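PDB 3RIQ: tailspike protein from Siphovirus 9NA, which probably recognises Salmonella lipopolysaccharide as the phage receptor and cleaves its O-antigen chains as an endorhamnosidase. Local coordinates for residues A[101-106]-A[317-322]; A[125-130]-A[243-248]; A[461-464]-A[469-472]. All blocks are in the same frame, centred on the assembly; numbering follows the deposited sequence.

Interaction 1 (A[101-106]-A[317-322]); sequences GNWVTN and TRDCMG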
# COMPACT_ATOMS: atom_id res chain seq x y z
N GLY A 101 -28.80 -1.06 3.80
CA GLY A 101 -27.72 -0.16 3.39
C GLY A 101 -27.37 -0.24 1.90
O GLY A 101 -26.26 0.18 1.49
N ASN A 102 -28.30 -0.77 1.09
CA ASN A 102 -28.11 -0.81 -0.38
C ASN A 102 -28.82 0.34 -1.11
O ASN A 102 -29.81 0.89 -0.60
CB ASN A 102 -28.64 -2.14 -0.95
CG ASN A 102 -27.76 -3.32 -0.58
OD1 ASN A 102 -28.26 -4.38 -0.18
ND2 ASN A 102 -26.45 -3.15 -0.72
N TRP A 103 -28.31 0.69 -2.29
CA TRP A 103 -28.93 1.76 -3.08
C TRP A 103 -30.39 1.48 -3.37
O TRP A 103 -30.77 0.33 -3.72
CB TRP A 103 -28.21 1.94 -4.42
CG TRP A 103 -26.84 2.53 -4.31
CD1 TRP A 103 -25.63 1.86 -4.38
CD2 TRP A 103 -26.51 3.92 -4.13
NE1 TRP A 103 -24.58 2.76 -4.26
CE2 TRP A 103 -25.09 4.02 -4.10
CE3 TRP A 103 -27.28 5.08 -3.99
CZ2 TRP A 103 -24.42 5.25 -3.92
CZ3 TRP A 103 -26.61 6.30 -3.83
CH2 TRP A 103 -25.19 6.38 -3.81
N VAL A 104 -31.19 2.54 -3.27
CA VAL A 104 -32.56 2.58 -3.76
C VAL A 104 -32.55 3.49 -4.99
O VAL A 104 -32.11 4.64 -4.91
CB VAL A 104 -33.54 3.16 -2.71
CG1 VAL A 104 -34.96 3.36 -3.31
CG2 VAL A 104 -33.58 2.25 -1.46
N THR A 105 -33.01 2.99 -6.14
CA THR A 105 -32.93 3.79 -7.36
C THR A 105 -34.28 4.05 -8.04
O THR A 105 -34.37 4.93 -8.89
CB THR A 105 -31.97 3.16 -8.40
OG1 THR A 105 -32.48 1.88 -8.79
CG2 THR A 105 -30.55 3.01 -7.86
N ASN A 106 -35.32 3.27 -7.70
CA ASN A 106 -36.66 3.53 -8.18
C ASN A 106 -37.04 4.98 -7.84
O ASN A 106 -37.08 5.33 -6.65
CB ASN A 106 -37.63 2.52 -7.54
CG ASN A 106 -39.08 2.72 -7.97
OD1 ASN A 106 -39.50 3.83 -8.28
ND2 ASN A 106 -39.85 1.63 -7.96
N THR A 317 -12.43 2.72 -2.81
CA THR A 317 -13.83 3.19 -2.90
C THR A 317 -14.75 2.01 -3.02
O THR A 317 -14.36 0.98 -3.57
CB THR A 317 -14.06 4.21 -4.06
OG1 THR A 317 -14.23 3.52 -5.31
CG2 THR A 317 -12.88 5.21 -4.16
N ARG A 318 -15.96 2.14 -2.48
CA ARG A 318 -16.89 0.99 -2.48
C ARG A 318 -18.31 1.42 -2.80
O ARG A 318 -18.87 2.31 -2.12
CB ARG A 318 -16.87 0.27 -1.12
CG ARG A 318 -17.66 -1.05 -1.12
CD ARG A 318 -17.95 -1.62 0.31
NE ARG A 318 -19.03 -0.87 1.00
CZ ARG A 318 -20.33 -1.07 0.81
NH1 ARG A 318 -20.72 -1.98 -0.07
NH2 ARG A 318 -21.25 -0.34 1.47
N ASP A 319 -18.89 0.77 -3.81
CA ASP A 319 -20.31 0.92 -4.18
C ASP A 319 -20.69 2.40 -4.48
O ASP A 319 -21.79 2.86 -4.12
CB ASP A 319 -21.20 0.30 -3.05
CG ASP A 319 -22.62 -0.04 -3.50
OD1 ASP A 319 -22.89 -0.20 -4.72
OD2 ASP A 319 -23.49 -0.15 -2.58
N CYS A 320 -19.79 3.10 -5.16
CA CYS A 320 -20.07 4.45 -5.61
C CYS A 320 -20.93 4.41 -6.86
O CYS A 320 -20.73 3.55 -7.72
CB CYS A 320 -18.74 5.16 -5.88
SG CYS A 320 -17.77 5.39 -4.31
N MET A 321 -21.92 5.31 -6.93
CA MET A 321 -22.88 5.28 -8.03
C MET A 321 -22.30 5.74 -9.36
O MET A 321 -22.78 5.33 -10.44
CB MET A 321 -24.11 6.08 -7.63
CG MET A 321 -25.27 6.08 -8.63
SD MET A 321 -25.90 4.45 -9.14
CE MET A 321 -26.81 3.93 -7.67
N GLY A 322 -21.23 6.54 -9.30
CA GLY A 322 -20.52 7.02 -10.48
C GLY A 322 -19.32 6.12 -10.78
O GLY A 322 -19.39 4.87 -10.67
O HOH W 1 -23.97 -1.68 1.77
O HOH W 2 -26.06 -1.16 -2.94
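Trp103 lays its indole over Met321 and against Asp319, docking a long excursion of the right-handed beta-helix onto the turn that leaves strand 311-318. CB of Trp103 starts the approach, with the methyl CE of Met321 just within reach. With chi1 at -71°, CG stands beside the backbone N and the ring swings toward segment 317-322. Trp103 CG and CD2 both rest on Met321 CE, CD2 at 3.6 Å; this methyl sits over one face of the five-membered ring in a CH-pi contact, and SD follows behind it as a Met-aromatic partner. Two bends in the Met321 side chain, chi2 55° and chi3 74°, bring CE back over the indole. CD1 faces the carboxylate of Asp319, whose plane stands steeply against the ring, while Trp103 CZ2 lies 3.8 Å from Met321 CB. The carboxylate is held by His343 and Lys366 at OD1 and by Gln274 at OD2. One water, 2.8 Å from Asp319 OD2, also accepts from Trp103 N and Asn102 ND2. The indole N-H helps to fix the rotation of the ring: Trp103 NE1 donates to Asp319 O at 2.8 Å, with the oxygen almost in the indole plane.

Interaction 2 (A[125-130]-A[243-248]); sequences NVNDHD and VGESGV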
# COMPACT_ATOMS: atom_id res chain seq x y z
N ASN A 125 -31.17 18.52 -4.79
CA ASN A 125 -30.61 19.59 -5.63
C ASN A 125 -30.56 19.19 -7.10
O ASN A 125 -31.01 18.09 -7.45
CB ASN A 125 -29.21 19.98 -5.17
CG ASN A 125 -28.21 18.88 -5.40
OD1 ASN A 125 -27.49 18.86 -6.41
ND2 ASN A 125 -28.17 17.93 -4.49
N VAL A 126 -29.99 20.06 -7.95
CA VAL A 126 -30.03 19.88 -9.41
C VAL A 126 -29.33 18.63 -9.94
O VAL A 126 -29.71 18.12 -10.99
CB VAL A 126 -29.47 21.13 -10.19
CG1 VAL A 126 -30.29 22.36 -9.88
CG2 VAL A 126 -27.99 21.37 -9.90
N ASN A 127 -28.31 18.17 -9.22
CA ASN A 127 -27.60 16.97 -9.63
C ASN A 127 -28.45 15.70 -9.39
O ASN A 127 -28.03 14.58 -9.78
CB ASN A 127 -26.26 16.89 -8.88
CG ASN A 127 -25.26 17.97 -9.34
OD1 ASN A 127 -25.31 18.45 -10.49
ND2 ASN A 127 -24.34 18.32 -8.44
N ASP A 128 -29.59 15.86 -8.73
CA ASP A 128 -30.51 14.74 -8.44
C ASP A 128 -31.53 14.63 -9.57
O ASP A 128 -32.74 14.89 -9.40
CB ASP A 128 -31.21 14.89 -7.09
CG ASP A 128 -30.23 14.87 -5.92
OD1 ASP A 128 -29.35 13.98 -5.87
OD2 ASP A 128 -30.33 15.77 -5.07
N HIS A 129 -31.02 14.20 -10.72
CA HIS A 129 -31.77 14.21 -11.97
C HIS A 129 -33.05 13.38 -11.90
O HIS A 129 -34.02 13.70 -12.57
CB HIS A 129 -30.87 13.76 -13.13
CG HIS A 129 -29.63 14.58 -13.29
ND1 HIS A 129 -29.65 15.96 -13.41
CD2 HIS A 129 -28.32 14.22 -13.36
CE1 HIS A 129 -28.41 16.41 -13.53
NE2 HIS A 129 -27.59 15.37 -13.51
N ASP A 130 -33.04 12.33 -11.07
CA ASP A 130 -34.20 11.43 -10.93
C ASP A 130 -35.43 12.04 -10.23
O ASP A 130 -36.57 11.64 -10.52
CB ASP A 130 -33.79 10.10 -10.27
CG ASP A 130 -33.24 10.27 -8.84
OD1 ASP A 130 -32.87 11.39 -8.46
OD2 ASP A 130 -33.16 9.26 -8.09
N VAL A 243 -21.57 11.10 0.43
CA VAL A 243 -21.76 12.46 -0.07
C VAL A 243 -22.62 12.46 -1.35
O VAL A 243 -22.70 11.46 -2.09
CB VAL A 243 -20.42 13.24 -0.26
CG1 VAL A 243 -19.64 13.20 1.04
CG2 VAL A 243 -19.61 12.70 -1.43
N GLY A 244 -23.27 13.60 -1.60
CA GLY A 244 -24.17 13.71 -2.77
C GLY A 244 -23.44 13.89 -4.11
O GLY A 244 -24.05 13.66 -5.18
N GLU A 245 -22.16 14.27 -4.07
CA GLU A 245 -21.37 14.38 -5.29
C GLU A 245 -20.22 13.38 -5.24
O GLU A 245 -20.46 12.16 -5.18
CB GLU A 245 -20.97 15.84 -5.58
CG GLU A 245 -22.20 16.67 -5.97
CD GLU A 245 -21.89 18.06 -6.51
OE1 GLU A 245 -20.84 18.24 -7.16
OE2 GLU A 245 -22.74 18.97 -6.31
N SER A 246 -18.97 13.85 -5.25
CA SER A 246 -17.83 12.94 -5.33
C SER A 246 -17.03 12.88 -4.02
O SER A 246 -17.06 13.81 -3.21
CB SER A 246 -16.95 13.32 -6.51
OG SER A 246 -17.60 13.08 -7.74
N GLY A 247 -16.31 11.78 -3.81
CA GLY A 247 -15.70 11.53 -2.49
C GLY A 247 -14.85 12.72 -2.07
O GLY A 247 -15.00 13.23 -0.94
N VAL A 248 -13.97 13.15 -2.97
CA VAL A 248 -13.34 14.48 -2.91
C VAL A 248 -13.34 14.97 -4.36
O VAL A 248 -13.46 14.19 -5.31
CB VAL A 248 -11.88 14.46 -2.36
CG1 VAL A 248 -11.83 13.94 -0.91
CG2 VAL A 248 -10.92 13.66 -3.30
O HOH W 3 -21.98 20.34 -8.74
O HOH W 4 -26.55 14.69 -5.97
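Asn127 and Glu245 meet where an Asx turn and a type I beta turn, both begun by Asn125, bring a loop of the large excursion up to a turn of the right-handed beta-helix between strands 238-241 and 249-250. Asn125 shapes the loop first. Asn125 OD1 accepts from Asn127 N at 3.0 Å, the donor lying above the carbonyl plane, and the backbone O of Asn125 receives Asp128 N to close the beta turn. Val126 occupies the second position of that turn. Asn127 then crosses to the other segment: CG stands beside the backbone N, chi1 -69°, and ND2 leads toward the carboxylate of Glu245. Asn127 ND2 lies 2.7 Å from Glu245 OE2, with the amide and carboxylate planes nearly perpendicular, in the one of the two Glu245 conformers described here, so the contact is not certain. For the same conformer, a water 3.1 Å from Asn127 ND2 accepts from it and donates weakly to Glu245 OE1, a solvent-mediated link. The backbone O of Asn127 is bound by the hydroxyl of Tyr277, another residue of the beta-helix side. Asp128 turns its carboxylate back into the loop, where Asp128 OD2 accepts from Asn125 N at 2.9 Å on its anti side. Its OD1 is gripped by Arg96 and Tyr122, so the acid is probably kept ionised; Arg96 pairs with Asp130 as well. A last bridge runs from Asp128 to the other backbone: one water donates both to Asp128 OD1 and, at 2.8 Å, to Gly244 O.

Interaction 3 (A[461-464]-A[469-472]); sequences CQVA and EASI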
# COMPACT_ATOMS: atom_id res chain seq x y z
N CYS A 461 -6.72 -33.89 -20.15
CA CYS A 461 -6.69 -35.04 -19.24
C CYS A 461 -7.86 -35.96 -19.50
O CYS A 461 -9.02 -35.55 -19.38
CB CYS A 461 -6.72 -34.58 -17.78
SG CYS A 461 -6.70 -35.98 -16.61
N GLN A 462 -7.54 -37.19 -19.90
CA GLN A 462 -8.52 -38.21 -20.23
C GLN A 462 -8.84 -39.14 -19.07
O GLN A 462 -9.97 -39.68 -18.99
CB GLN A 462 -8.05 -39.03 -21.44
CG GLN A 462 -8.05 -38.23 -22.72
CD GLN A 462 -9.45 -37.84 -23.13
OE1 GLN A 462 -10.26 -38.69 -23.47
NE2 GLN A 462 -9.75 -36.54 -23.07
N VAL A 463 -7.86 -39.38 -18.20
CA VAL A 463 -8.09 -40.14 -16.95
C VAL A 463 -7.50 -39.32 -15.80
O VAL A 463 -6.29 -39.07 -15.78
CB VAL A 463 -7.49 -41.58 -17.00
CG1 VAL A 463 -7.64 -42.29 -15.63
CG2 VAL A 463 -8.17 -42.45 -18.12
N ALA A 464 -8.35 -38.89 -14.87
CA ALA A 464 -7.95 -38.05 -13.74
C ALA A 464 -7.97 -38.93 -12.51
O ALA A 464 -8.92 -38.89 -11.72
CB ALA A 464 -8.94 -36.88 -13.55
N GLU A 469 -2.78 -41.04 -14.18
CA GLU A 469 -3.30 -40.08 -15.12
C GLU A 469 -3.05 -40.49 -16.58
O GLU A 469 -2.04 -41.16 -16.91
CB GLU A 469 -2.63 -38.73 -14.88
CG GLU A 469 -2.84 -38.17 -13.46
CD GLU A 469 -1.77 -38.59 -12.42
OE1 GLU A 469 -0.88 -39.46 -12.70
OE2 GLU A 469 -1.84 -38.03 -11.31
N ALA A 470 -3.99 -40.11 -17.45
CA ALA A 470 -3.82 -40.26 -18.90
C ALA A 470 -4.21 -38.95 -19.57
O ALA A 470 -5.18 -38.29 -19.15
CB ALA A 470 -4.66 -41.40 -19.46
N SER A 471 -3.45 -38.58 -20.60
CA SER A 471 -3.69 -37.34 -21.32
C SER A 471 -3.38 -37.43 -22.82
O SER A 471 -2.66 -38.33 -23.29
CB SER A 471 -2.84 -36.19 -20.72
OG SER A 471 -1.47 -36.34 -21.10
N ILE A 472 -3.91 -36.44 -23.54
CA ILE A 472 -3.54 -36.18 -24.92
C ILE A 472 -2.94 -34.77 -24.98
O ILE A 472 -3.45 -33.85 -24.32
CB ILE A 472 -4.77 -36.27 -25.86
CG1 ILE A 472 -5.46 -37.63 -25.73
CG2 ILE A 472 -4.34 -36.05 -27.30
CD1 ILE A 472 -6.83 -37.67 -26.44
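Ala470 O is gripped by two successive backbone N-H groups, Gln462 N at 2.7 Å and Val463 N at 3.0 Å. Both donors come from the same face of the carbonyl plane; the bond from Val463 is nearly straight, at 170°, and that from Gln462 more bent, at 144°. Two residues set against one make this a classic beta bulge, which shifts the antiparallel register by one between the pairs Cys461-Ser471 and Val463-Ala470. The latter is a hydrogen-bonded pair, completed by Ala470 N donating to Val463 O at 3.0 Å, in the carbonyl plane and on a lone pair. Glu469 CA adds a CA-H...O contact to the same oxygen. On the face carrying Val463 and Ala470, the two CB atoms touch at 3.8 Å, and Val463 CG2 lies alongside the alanine methyl. With chi1 -68° the Gln462 CG stands beside the backbone N and meets CG1 and CD1 of Ile472; the bend at chi2 then carries the amide on, and NE2 is bound to Asp460. Ser471 and Cys461 share the face opposite Val463 and Ala470, and Ser471 OG bonds to Ser454 and Ile478 of the second subunit. The Glu469 carboxylate reaches Ile451 and Asn452 of that subunit. The bulge thus lies where the chain turns a corner at the end of strand 455-461 and pairs with the start of strand 470-479, the middle strand of a five-stranded antiparallel sheet, against a neighbouring subunit.

From the N terminus the chain first builds coils of the beta-helix, then leaves them after strand 79-87 for the excursion that holds both 101-106 and 125-130, and rejoins them at strand 146-151. Interaction 2 closes the shorter of two long loops when 125-130 meets 243-248, and it is nested inside the loop closed by interaction 1, where 101-106 meets 317-322. Their centres are 12 Å apart, so the excursion is pinned to the side of the beta-helix at two neighbouring places. Interaction 3 follows in series: 461-464 and 469-472 close a tight local hairpin in the antiparallel sheet beyond the coils, its centre 47 Å from that of interaction 1. Interactions 1 and 3 touch the second subunit.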